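Local coordinates for teichoic acid biosynthesis protein F (Staphylococcus epidermidis, PDB 3L7I) that is a teichoic acid biosynthesis protein of the TagF type whose modelled part folds into two Rossmann-like domains of the GT-B type, at residues R511-V514 / L515-A519; S484-R487 / Y488-E491. All coordinates share one frame; numbering follows the deposited sequence.

Interaction 1: R511-V514 / L515-A519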
loop_
_atom_site.group_PDB
_atom_site.type_symbol
_atom_site.label_atom_id
_atom_site.label_comp_id
_atom_site.label_asym_id
_atom_site.label_seq_id
_atom_site.Cartn_x
_atom_site.Cartn_y
_atom_site.Cartn_z
ATOM N N ARG A 511 -38.171 -10.377 32.876
ATOM C CA ARG A 511 -39.293 -9.662 32.278
ATOM C C ARG A 511 -40.595 -10.215 32.806
ATOM O O ARG A 511 -41.648 -9.583 32.672
ATOM C CB ARG A 511 -39.285 -9.861 30.773
ATOM C CG ARG A 511 -39.220 -11.318 30.410
ATOM C CD ARG A 511 -40.222 -11.696 29.365
ATOM N NE ARG A 511 -39.558 -11.899 28.088
ATOM C CZ ARG A 511 -39.889 -12.854 27.215
ATOM N NH1 ARG A 511 -39.212 -12.967 26.068
ATOM N NH2 ARG A 511 -40.888 -13.696 27.491
ATOM N N ASN A 512 -40.516 -11.413 33.383
ATOM C CA ASN A 512 -41.684 -12.099 33.919
ATOM C C ASN A 512 -41.930 -11.766 35.389
ATOM O O ASN A 512 -43.012 -12.036 35.909
ATOM C CB ASN A 512 -41.566 -13.617 33.722
ATOM C CG ASN A 512 -41.881 -14.064 32.289
ATOM O OD1 ASN A 512 -42.412 -13.301 31.488
ATOM N ND2 ASN A 512 -41.545 -15.322 31.970
ATOM N N ASP A 513 -40.936 -11.156 36.037
ATOM C CA ASP A 513 -41.003 -10.807 37.459
ATOM C C ASP A 513 -42.362 -10.207 37.830
ATOM O O ASP A 513 -43.057 -10.714 38.727
ATOM C CB ASP A 513 -39.879 -9.828 37.846
ATOM C CG ASP A 513 -38.521 -10.522 38.110
ATOM O OD1 ASP A 513 -38.462 -11.778 38.118
ATOM O OD2 ASP A 513 -37.511 -9.792 38.319
ATOM N N VAL A 514 -42.739 -9.134 37.132
ATOM C CA VAL A 514 -44.012 -8.442 37.379
ATOM C C VAL A 514 -45.243 -9.369 37.367
ATOM O O VAL A 514 -46.225 -9.091 38.052
ATOM C CB VAL A 514 -44.253 -7.281 36.361
ATOM C CG1 VAL A 514 -43.781 -5.949 36.898
ATOM C CG2 VAL A 514 -43.593 -7.599 35.049
ATOM N N LEU A 515 -45.213 -10.440 36.570
ATOM C CA LEU A 515 -46.358 -11.343 36.498
ATOM C C LEU A 515 -46.500 -12.074 37.830
ATOM O O LEU A 515 -47.596 -12.437 38.264
ATOM C CB LEU A 515 -46.216 -12.320 35.334
ATOM C CG LEU A 515 -46.038 -11.682 33.952
ATOM C CD1 LEU A 515 -45.902 -12.757 32.911
ATOM C CD2 LEU A 515 -47.186 -10.750 33.587
ATOM N N VAL A 516 -45.375 -12.261 38.499
ATOM C CA VAL A 516 -45.375 -12.931 39.789
ATOM C C VAL A 516 -45.612 -11.961 40.963
ATOM O O VAL A 516 -46.428 -12.239 41.854
ATOM C CB VAL A 516 -44.074 -13.702 39.988
ATOM C CG1 VAL A 516 -43.884 -14.041 41.449
ATOM C CG2 VAL A 516 -44.071 -14.954 39.130
ATOM N N ASN A 517 -44.917 -10.821 40.945
ATOM C CA ASN A 517 -44.957 -9.859 42.051
ATOM C C ASN A 517 -46.076 -8.805 42.050
ATOM O O ASN A 517 -46.258 -8.117 43.056
ATOM C CB ASN A 517 -43.646 -9.089 42.118
ATOM C CG ASN A 517 -42.452 -9.980 42.132
ATOM O OD1 ASN A 517 -42.457 -11.031 42.774
ATOM N ND2 ASN A 517 -41.402 -9.568 41.422
ATOM N N ARG A 518 -46.806 -8.655 40.947
ATOM C CA ARG A 518 -47.643 -7.476 40.760
ATOM C C ARG A 518 -49.055 -7.754 40.281
ATOM O O ARG A 518 -49.833 -6.816 40.092
ATOM C CB ARG A 518 -46.999 -6.545 39.743
ATOM C CG ARG A 518 -45.711 -5.883 40.189
ATOM C CD ARG A 518 -46.003 -4.541 40.800
ATOM N NE ARG A 518 -45.154 -3.499 40.240
ATOM C CZ ARG A 518 -45.333 -2.200 40.465
ATOM N NH1 ARG A 518 -46.339 -1.785 41.232
ATOM N NH2 ARG A 518 -44.510 -1.312 39.914
ATOM N N ALA A 519 -49.392 -9.021 40.058
ATOM C CA ALA A 519 -50.703 -9.338 39.496
ATOM C C ALA A 519 -51.859 -8.845 40.384
ATOM O O ALA A 519 -53.003 -8.717 39.924
ATOM C CB ALA A 519 -50.826 -10.813 39.211
#
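Asp513 O is gripped by two backbone N-H groups of the next turn. Asn517 N lies 2.9 Å from Asp513 O in that carbonyl plane, a nearly straight bond (164°), while Val516 N, 2.8 Å from the same Asp513 O, comes from above the plane and is more bent (135°). One residue earlier, Asn512 O takes Leu515 N at 2.8 Å. The short helix 513-517 is thus built of mixed i to i+3 and i to i+4 bonds, and the helical conformation is left at Arg518, whose N makes a weak bond to Val514 O (3.0 Å). Side chains add little between themselves. Leu515 CD1 passes Asn512 OD1 at 3.8 Å. Val514 CG1 rests obliquely on Arg518 CG, also 3.8 Å away, before the arginine chain bends off at chi2 and chi3 to a salt bridge with Asp521. The polar ends of Asp513 and Asn517 turn to residues further along the chain: the carboxylate accepts from Ala706 N and Ser707 OG, and Asn517 ND2 donates to Gly704 O. The turn is therefore held by its own backbone bonds, while the polar ends of Asp513, Asn517 and Arg518 are paired with residues beyond it.

Interaction 2: S484-R487 / Y488-E491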
loop_
_atom_site.group_PDB
_atom_site.type_symbol
_atom_site.label_atom_id
_atom_site.label_comp_id
_atom_site.label_asym_id
_atom_site.label_seq_id
_atom_site.Cartn_x
_atom_site.Cartn_y
_atom_site.Cartn_z
ATOM N N SER A 484 -32.478 -19.553 31.755
ATOM C CA SER A 484 -33.487 -20.540 31.383
ATOM C C SER A 484 -34.759 -20.419 32.218
ATOM O O SER A 484 -34.693 -20.235 33.445
ATOM C CB SER A 484 -32.934 -21.961 31.490
ATOM O OG SER A 484 -33.842 -22.904 30.948
ATOM N N PRO A 485 -35.922 -20.521 31.552
ATOM C CA PRO A 485 -37.264 -20.440 32.143
ATOM C C PRO A 485 -37.747 -21.767 32.748
ATOM O O PRO A 485 -38.587 -21.746 33.656
ATOM C CB PRO A 485 -38.159 -20.068 30.953
ATOM C CG PRO A 485 -37.256 -19.745 29.843
ATOM C CD PRO A 485 -35.981 -20.487 30.089
ATOM N N ASN A 486 -37.231 -22.893 32.255
ATOM C CA ASN A 486 -37.702 -24.222 32.666
ATOM C C ASN A 486 -36.771 -25.345 32.200
ATOM O O ASN A 486 -35.921 -25.133 31.344
ATOM C CB ASN A 486 -39.127 -24.468 32.152
ATOM C CG ASN A 486 -39.393 -23.774 30.827
ATOM O OD1 ASN A 486 -38.918 -24.202 29.771
ATOM N ND2 ASN A 486 -40.146 -22.684 30.878
ATOM N N ARG A 487 -36.939 -26.544 32.751
ATOM C CA ARG A 487 -36.067 -27.655 32.392
ATOM C C ARG A 487 -36.164 -27.986 30.915
ATOM O O ARG A 487 -35.170 -28.316 30.281
ATOM C CB ARG A 487 -36.376 -28.891 33.225
ATOM C CG ARG A 487 -35.323 -29.961 33.068
ATOM C CD ARG A 487 -33.949 -29.450 33.501
ATOM N NE ARG A 487 -33.480 -30.107 34.724
ATOM C CZ ARG A 487 -33.389 -29.534 35.926
ATOM N NH1 ARG A 487 -33.728 -28.257 36.098
ATOM N NH2 ARG A 487 -32.946 -30.247 36.964
ATOM N N TYR A 488 -37.376 -27.892 30.386
ATOM C CA TYR A 488 -37.653 -28.063 28.961
ATOM C C TYR A 488 -36.849 -27.103 28.099
ATOM O O TYR A 488 -36.290 -27.492 27.086
ATOM C CB TYR A 488 -39.145 -27.871 28.751
ATOM C CG TYR A 488 -39.618 -27.513 27.363
ATOM C CD1 TYR A 488 -40.080 -28.490 26.495
ATOM C CD2 TYR A 488 -39.682 -26.187 26.953
ATOM C CE1 TYR A 488 -40.543 -28.160 25.242
ATOM C CE2 TYR A 488 -40.144 -25.849 25.704
ATOM C CZ TYR A 488 -40.579 -26.836 24.855
ATOM O OH TYR A 488 -41.048 -26.499 23.606
ATOM N N SER A 489 -36.775 -25.848 28.509
ATOM C CA SER A 489 -35.917 -24.898 27.812
ATOM C C SER A 489 -34.437 -25.235 27.983
ATOM O O SER A 489 -33.688 -25.202 27.022
ATOM C CB SER A 489 -36.208 -23.460 28.256
ATOM O OG SER A 489 -37.316 -22.929 27.551
ATOM N N THR A 490 -34.015 -25.553 29.201
ATOM C CA THR A 490 -32.645 -25.984 29.419
ATOM C C THR A 490 -32.262 -27.137 28.500
ATOM O O THR A 490 -31.211 -27.114 27.883
ATOM C CB THR A 490 -32.399 -26.456 30.863
ATOM O OG1 THR A 490 -32.709 -25.406 31.788
ATOM C CG2 THR A 490 -30.943 -26.883 31.040
ATOM N N GLU A 491 -33.108 -28.157 28.419
ATOM C CA GLU A 491 -32.754 -29.360 27.674
ATOM C C GLU A 491 -32.616 -29.031 26.190
ATOM O O GLU A 491 -31.716 -29.532 25.512
ATOM C CB GLU A 491 -33.792 -30.458 27.905
ATOM C CG GLU A 491 -33.183 -31.801 28.285
ATOM C CD GLU A 491 -32.723 -31.870 29.751
ATOM O OE1 GLU A 491 -33.536 -32.286 30.615
ATOM O OE2 GLU A 491 -31.547 -31.530 30.039
#
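Asn486 OD1 caps the N-terminus of helix 487-496, accepting from Ser489 N at 3.0 Å within its carbonyl plane and from Ser489 OG, also 3.0 Å away, tilted 35° from that plane. Ser489 OG stands beside its own backbone N (chi1 -83°), which brings hydroxyl and N-H to the same carboxamide oxygen. That oxygen also lies at the edge of the Tyr488 ring, near its plane, with CD2 3.5 Å from Asn486 OD1. On the backbone, Asn486 O takes Thr490 N in a nearly straight bond of 2.9 Å, and Arg487 O takes Glu491 N at 2.8 Å. Ser484 OG meets Thr490 OG1 at 2.9 Å, and Pro485 CD packs on Ser489 CB at 3.5 Å. Arg487 CG lies 3.8 Å from Glu491 OE1, but the charged ends part: Arg487 pairs with Glu506, Glu491 with Arg494. Further out, Asn486 ND2 donates to Phe698 O and Thr446 OG1, fixing how the cap amide is turned, while Tyr488 OH bonds to Pro447 O and its ring meets Phe698 edge-to-face. The turn joins strand 481-484 of the seven-stranded parallel sheet to helix 487-496, and Ser484 and Thr490 both pack against 504-506, an edge strand of that sheet within this chain.

Overall arrangement
Interactions 1 and 2 follow one another along the chain, joined through helix 487-496 and strand 504-506. Their centres are 19 Å apart and their nearest atoms about 6 Å, without touching. Interaction 2 begins on the last residue of strand 481-484, and interaction 1 comes a few residues after the neighbouring strand 504-506. The loop between them serves both, since Tyr509 touches Pro485 and makes a cation-pi contact with Arg511. Phe698 lies beside interaction 2, and Gly704, Ala706 and Ser707 beside interaction 1. Interaction 1 also touches helix 609-614, and Arg511 forms salt bridges with Asp367 and Asp629, consistent with a place near the junction of the two Rossmann-like domains.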